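Local coordinates for protein Keto/oxoacid ferredoxin oxidoreductase, gamma subunit (Geobacter sulfurreducens, PDB 3ON3) that probably serves as the gamma subunit of an enzyme that oxidises keto or oxo acids and passes the electrons to ferredoxin, at residues B[118-123]-B[132-137]; B[139-144]-B[176-181]. All coordinates share one frame; numbering follows the deposited sequence.

Contact 1 (B[118-123]-B[132-137])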
loop_
_atom_site.group_PDB
_atom_site.type_symbol
_atom_site.label_atom_id
_atom_site.label_comp_id
_atom_site.label_asym_id
_atom_site.label_seq_id
_atom_site.Cartn_x
_atom_site.Cartn_y
_atom_site.Cartn_z
ATOM N N ILE B 118 -15.585 -8.845 11.475
ATOM C CA ILE B 118 -14.637 -9.946 11.416
ATOM C C ILE B 118 -15.377 -11.272 11.259
ATOM O O ILE B 118 -14.972 -12.142 10.498
ATOM C CB ILE B 118 -13.712 -9.963 12.664
ATOM C CG1 ILE B 118 -12.519 -9.025 12.455
ATOM C CG2 ILE B 118 -13.153 -11.338 12.878
ATOM C CD1 ILE B 118 -12.407 -7.914 13.441
ATOM N N ASN B 119 -16.489 -11.398 11.966
ATOM C CA ASN B 119 -17.240 -12.634 12.004
ATOM C C ASN B 119 -18.081 -12.822 10.757
ATOM O O ASN B 119 -18.366 -13.946 10.351
ATOM C CB ASN B 119 -18.132 -12.649 13.232
ATOM C CG ASN B 119 -18.316 -14.031 13.782
ATOM O OD1 ASN B 119 -19.307 -14.700 13.484
ATOM N ND2 ASN B 119 -17.354 -14.482 14.579
ATOM N N THR B 120 -18.491 -11.713 10.157
ATOM C CA THR B 120 -19.098 -11.771 8.836
ATOM C C THR B 120 -18.107 -12.453 7.890
ATOM O O THR B 120 -18.432 -13.459 7.259
ATOM C CB THR B 120 -19.456 -10.371 8.301
ATOM O OG1 THR B 120 -20.533 -9.814 9.075
ATOM C CG2 THR B 120 -19.878 -10.458 6.833
ATOM N N ALA B 121 -16.891 -11.913 7.813
ATOM C CA ALA B 121 -15.856 -12.487 6.965
ATOM C C ALA B 121 -15.640 -13.956 7.294
ATOM O O ALA B 121 -15.589 -14.806 6.395
ATOM C CB ALA B 121 -14.539 -11.706 7.129
ATOM N N LYS B 122 -15.516 -14.254 8.587
ATOM C CA LYS B 122 -15.166 -15.602 9.028
ATOM C C LYS B 122 -16.288 -16.628 8.830
ATOM O O LYS B 122 -16.048 -17.722 8.331
ATOM C CB LYS B 122 -14.678 -15.609 10.486
ATOM C CG LYS B 122 -14.069 -16.954 10.912
ATOM C CD LYS B 122 -14.189 -17.267 12.408
ATOM C CE LYS B 122 -13.842 -18.749 12.663
ATOM N NZ LYS B 122 -14.106 -19.253 14.056
ATOM N N ASN B 123 -17.511 -16.276 9.205
ATOM C CA ASN B 123 -18.605 -17.253 9.216
ATOM C C ASN B 123 -19.549 -17.205 8.017
ATOM O O ASN B 123 -20.005 -18.237 7.540
ATOM C CB ASN B 123 -19.408 -17.136 10.514
ATOM C CG ASN B 123 -18.696 -17.774 11.689
ATOM O OD1 ASN B 123 -18.431 -18.978 11.689
ATOM N ND2 ASN B 123 -18.382 -16.972 12.696
ATOM N N ASN B 132 -11.051 -7.297 6.013
ATOM C CA ASN B 132 -10.767 -5.972 5.464
ATOM C C ASN B 132 -11.622 -5.616 4.249
ATOM O O ASN B 132 -11.863 -4.444 3.998
ATOM C CB ASN B 132 -9.284 -5.835 5.110
ATOM C CG ASN B 132 -8.829 -6.847 4.068
ATOM O OD1 ASN B 132 -9.356 -7.961 3.976
ATOM N ND2 ASN B 132 -7.844 -6.459 3.275
ATOM N N ILE B 133 -12.063 -6.628 3.498
ATOM C CA ILE B 133 -12.909 -6.413 2.313
ATOM C C ILE B 133 -14.329 -6.126 2.767
ATOM O O ILE B 133 -14.974 -5.221 2.266
ATOM C CB ILE B 133 -12.903 -7.628 1.322
ATOM C CG1 ILE B 133 -11.472 -8.003 0.922
ATOM C CG2 ILE B 133 -13.737 -7.329 0.061
ATOM C CD1 ILE B 133 -10.612 -6.805 0.468
ATOM N N VAL B 134 -14.798 -6.897 3.740
ATOM C CA VAL B 134 -16.045 -6.574 4.426
ATOM C C VAL B 134 -16.091 -5.122 4.901
ATOM O O VAL B 134 -17.049 -4.404 4.629
ATOM C CB VAL B 134 -16.287 -7.472 5.617
ATOM C CG1 VAL B 134 -17.662 -7.145 6.243
ATOM C CG2 VAL B 134 -16.216 -8.926 5.201
ATOM N N ALA B 135 -15.039 -4.689 5.586
ATOM C CA ALA B 135 -14.994 -3.344 6.155
ATOM C C ALA B 135 -14.996 -2.292 5.047
ATOM O O ALA B 135 -15.536 -1.202 5.195
ATOM C CB ALA B 135 -13.755 -3.193 7.029
ATOM N N LEU B 136 -14.375 -2.641 3.934
ATOM C CA LEU B 136 -14.246 -1.745 2.801
ATOM C C LEU B 136 -15.613 -1.540 2.149
ATOM O O LEU B 136 -15.975 -0.417 1.773
ATOM C CB LEU B 136 -13.246 -2.343 1.812
ATOM C CG LEU B 136 -12.758 -1.565 0.596
ATOM C CD1 LEU B 136 -13.846 -1.523 -0.492
ATOM C CD2 LEU B 136 -12.278 -0.173 0.995
ATOM N N GLY B 137 -16.371 -2.624 2.028
ATOM C CA GLY B 137 -17.750 -2.548 1.548
ATOM C C GLY B 137 -18.571 -1.686 2.494
ATOM O O GLY B 137 -19.366 -0.826 2.081
#

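Contact 2 (B[139-144]-B[176-181])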
loop_
_atom_site.group_PDB
_atom_site.type_symbol
_atom_site.label_atom_id
_atom_site.label_comp_id
_atom_site.label_asym_id
_atom_site.label_seq_id
_atom_site.Cartn_x
_atom_site.Cartn_y
_atom_site.Cartn_z
HETATM N N MSE B 139 -17.415 0.678 4.511
HETATM C CA MSE B 139 -16.923 2.054 4.460
HETATM C C MSE B 139 -17.437 2.798 3.239
HETATM O O MSE B 139 -17.646 4.009 3.289
HETATM C CB MSE B 139 -15.385 2.088 4.422
HETATM C CG MSE B 139 -14.735 2.418 5.728
HETATM SE SE MSE B 139 -15.352 4.077 6.588
HETATM C CE MSE B 139 -15.280 3.288 8.337
ATOM N N VAL B 140 -17.589 2.075 2.134
ATOM C CA VAL B 140 -18.124 2.644 0.893
ATOM C C VAL B 140 -19.597 2.984 1.094
ATOM O O VAL B 140 -20.030 4.087 0.767
ATOM C CB VAL B 140 -17.919 1.674 -0.318
ATOM C CG1 VAL B 140 -18.654 2.159 -1.586
ATOM C CG2 VAL B 140 -16.400 1.464 -0.600
ATOM N N ALA B 141 -20.361 2.027 1.626
ATOM C CA ALA B 141 -21.764 2.266 1.974
ATOM C C ALA B 141 -21.942 3.526 2.831
ATOM O O ALA B 141 -22.729 4.406 2.477
ATOM C CB ALA B 141 -22.374 1.059 2.678
ATOM N N LEU B 142 -21.178 3.631 3.921
ATOM C CA LEU B 142 -21.346 4.733 4.883
ATOM C C LEU B 142 -20.859 6.116 4.431
ATOM O O LEU B 142 -21.452 7.116 4.783
ATOM C CB LEU B 142 -20.707 4.388 6.240
ATOM C CG LEU B 142 -21.239 3.169 6.993
ATOM C CD1 LEU B 142 -20.344 2.846 8.172
ATOM C CD2 LEU B 142 -22.713 3.365 7.455
ATOM N N THR B 143 -19.785 6.187 3.655
ATOM C CA THR B 143 -19.219 7.490 3.298
ATOM C C THR B 143 -19.770 8.041 1.993
ATOM O O THR B 143 -19.872 9.255 1.812
ATOM C CB THR B 143 -17.682 7.424 3.183
ATOM O OG1 THR B 143 -17.311 6.461 2.182
ATOM C CG2 THR B 143 -17.066 7.034 4.517
ATOM N N GLY B 144 -20.117 7.135 1.080
ATOM C CA GLY B 144 -20.468 7.498 -0.277
ATOM C C GLY B 144 -19.348 8.251 -0.977
ATOM O O GLY B 144 -19.605 9.024 -1.874
ATOM N N GLU B 176 -23.984 -4.303 2.621
ATOM C CA GLU B 176 -25.360 -4.492 3.067
ATOM C C GLU B 176 -25.505 -4.247 4.573
ATOM O O GLU B 176 -26.384 -3.496 4.999
ATOM C CB GLU B 176 -25.841 -5.907 2.770
ATOM C CG GLU B 176 -25.883 -6.297 1.319
ATOM C CD GLU B 176 -26.204 -7.757 1.145
ATOM O OE1 GLU B 176 -26.045 -8.522 2.120
ATOM O OE2 GLU B 176 -26.605 -8.141 0.034
ATOM N N LYS B 177 -24.658 -4.904 5.362
ATOM C CA LYS B 177 -24.766 -4.869 6.825
ATOM C C LYS B 177 -24.516 -3.483 7.416
ATOM O O LYS B 177 -25.190 -3.090 8.360
ATOM C CB LYS B 177 -23.836 -5.885 7.484
ATOM C CG LYS B 177 -24.191 -7.337 7.229
ATOM C CD LYS B 177 -23.423 -8.224 8.192
ATOM C CE LYS B 177 -23.678 -9.690 7.955
ATOM N NZ LYS B 177 -23.271 -10.485 9.152
ATOM N N ALA B 178 -23.560 -2.743 6.869
ATOM C CA ALA B 178 -23.364 -1.365 7.310
ATOM C C ALA B 178 -24.635 -0.522 7.137
ATOM O O ALA B 178 -24.990 0.265 8.014
ATOM C CB ALA B 178 -22.220 -0.723 6.574
ATOM N N LEU B 179 -25.305 -0.676 5.998
ATOM C CA LEU B 179 -26.502 0.095 5.727
ATOM C C LEU B 179 -27.566 -0.256 6.761
ATOM O O LEU B 179 -28.211 0.623 7.286
ATOM C CB LEU B 179 -27.010 -0.129 4.290
ATOM C CG LEU B 179 -26.105 0.518 3.231
ATOM C CD1 LEU B 179 -26.560 0.179 1.804
ATOM C CD2 LEU B 179 -25.966 2.040 3.421
ATOM N N ALA B 180 -27.711 -1.542 7.070
ATOM C CA ALA B 180 -28.759 -1.990 7.972
ATOM C C ALA B 180 -28.404 -1.752 9.446
ATOM O O ALA B 180 -29.291 -1.613 10.274
ATOM C CB ALA B 180 -29.094 -3.456 7.715
ATOM N N ALA B 181 -27.114 -1.681 9.764
ATOM C CA ALA B 181 -26.692 -1.539 11.152
ATOM C C ALA B 181 -26.678 -0.082 11.606
ATOM O O ALA B 181 -26.818 0.203 12.790
ATOM C CB ALA B 181 -25.324 -2.188 11.385
#

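Contact 1 (B[118-123]-B[132-137])
No flat group lies between V134 and its two partners, T120 and A121: the contact is made mainly by methyl groups. The side-chain amides of N119 and N123 lie elsewhere on the helix, where ND2 of N123 donates to OD1 of N119 at 2.6 Å, standing above the plane of the accepting amide, 49° out of it, instead of on a lone pair. With an N-H...O angle of 145° this bond is noticeably bent. It links side chains one turn apart, alongside the wider pi-type turn at 120-123.

Across the contact V134 works with both branches. CG1 is anti to the backbone N (chi1 -176°), which turns it to T120, and CG1 meets CG2 of T120 at 4.0 Å. CG2 of V134 takes the other neighbour, touching CB of A121 at 3.8 Å and its CA at 4.0 Å. The backbones come nearest at the same place, with CA of A121 and CA of V134 6.4 Å apart, a separation that the small alanine permits. V134 also rests on A170 of helix 164-181, while A121 touches A131 at the start of the helix that carries V134.

The two branches of T120 do different work. Its methyl joins the apolar patch, while OG1, on the side of the backbone N, is hydrogen-bonded to the carbonyl O of N116 and to NZ of K177. All three touching residues are buried and no hydrogen bond crosses between the segments, so helices 117-125 and 131-143 meet here through dispersion and the exclusion of water, with the buried hydroxyl satisfied from outside.

Contact 2 (B[139-144]-B[176-181])
A141 and A178 face each other where helices 131-143 and 164-181 pack side by side in this alpha/beta domain. Over the short segments the axes approach to 8.3 Å at an angle of 41°, and the small residues on the facing surfaces suit so near an approach.

The apolar contacts carry the interface. CB of A141 lies 4.3 Å from CB of A178, but its closer neighbour is L179, whose CD2 comes to 3.8 Å from that same CB of A141. The CB of L179 does not itself head for helix 131-143; with CG anti to the carbonyl carbon (chi1 -71°), the branched end swings inward to meet the alanine. L142 answers from the other helix in much the same way, its CG reaching 4.0 Å from CB of A178. Each alanine is thus met by a leucine of the opposite segment. L142 and A178 also touch the sheet, L142 on V94, L96 and T113, and A178 on F115, which sets this helix pair against strands 93-98 and 111-115.

Polar links run within the segments or outward; none crosses as a hydrogen bond. CD2 of L142 passes 3.9 Å from O of A178, a methyl lying against a carbonyl oxygen in van der Waals contact. K177 turns to the salt bridge with D124. At the end of helix 131-143, where G144 takes positive phi, OG1 of T143 is hydrogen-bonded to N of V145. The carbonyl O of selenomethionine M139 is held twice by T143, from opposite faces of its plane: by N at 3.1 Å and by OG1 at 2.7 Å.

Contacts 1 and 2 lie in series along the chain, with centres about 12 Å apart, and share helix 131-143: V134, in the first turn of helix 131-143, meets helix 117-125, and A141 with L142 meets helix 164-181 on the last turn. A direct bridge closes the triangle of helices, since NZ of K177, on the second segment of contact 2, lies 2.8 Å from OG1 of T120 in contact 1, a probable hydrogen bond. D124 also lies on helix 117-125, so K177 reaches that helix twice. Both centres lie about 10 Å from the centre of the chain, and the other subunit touches neither contact. The evidence is therefore of helix packing within one subunit.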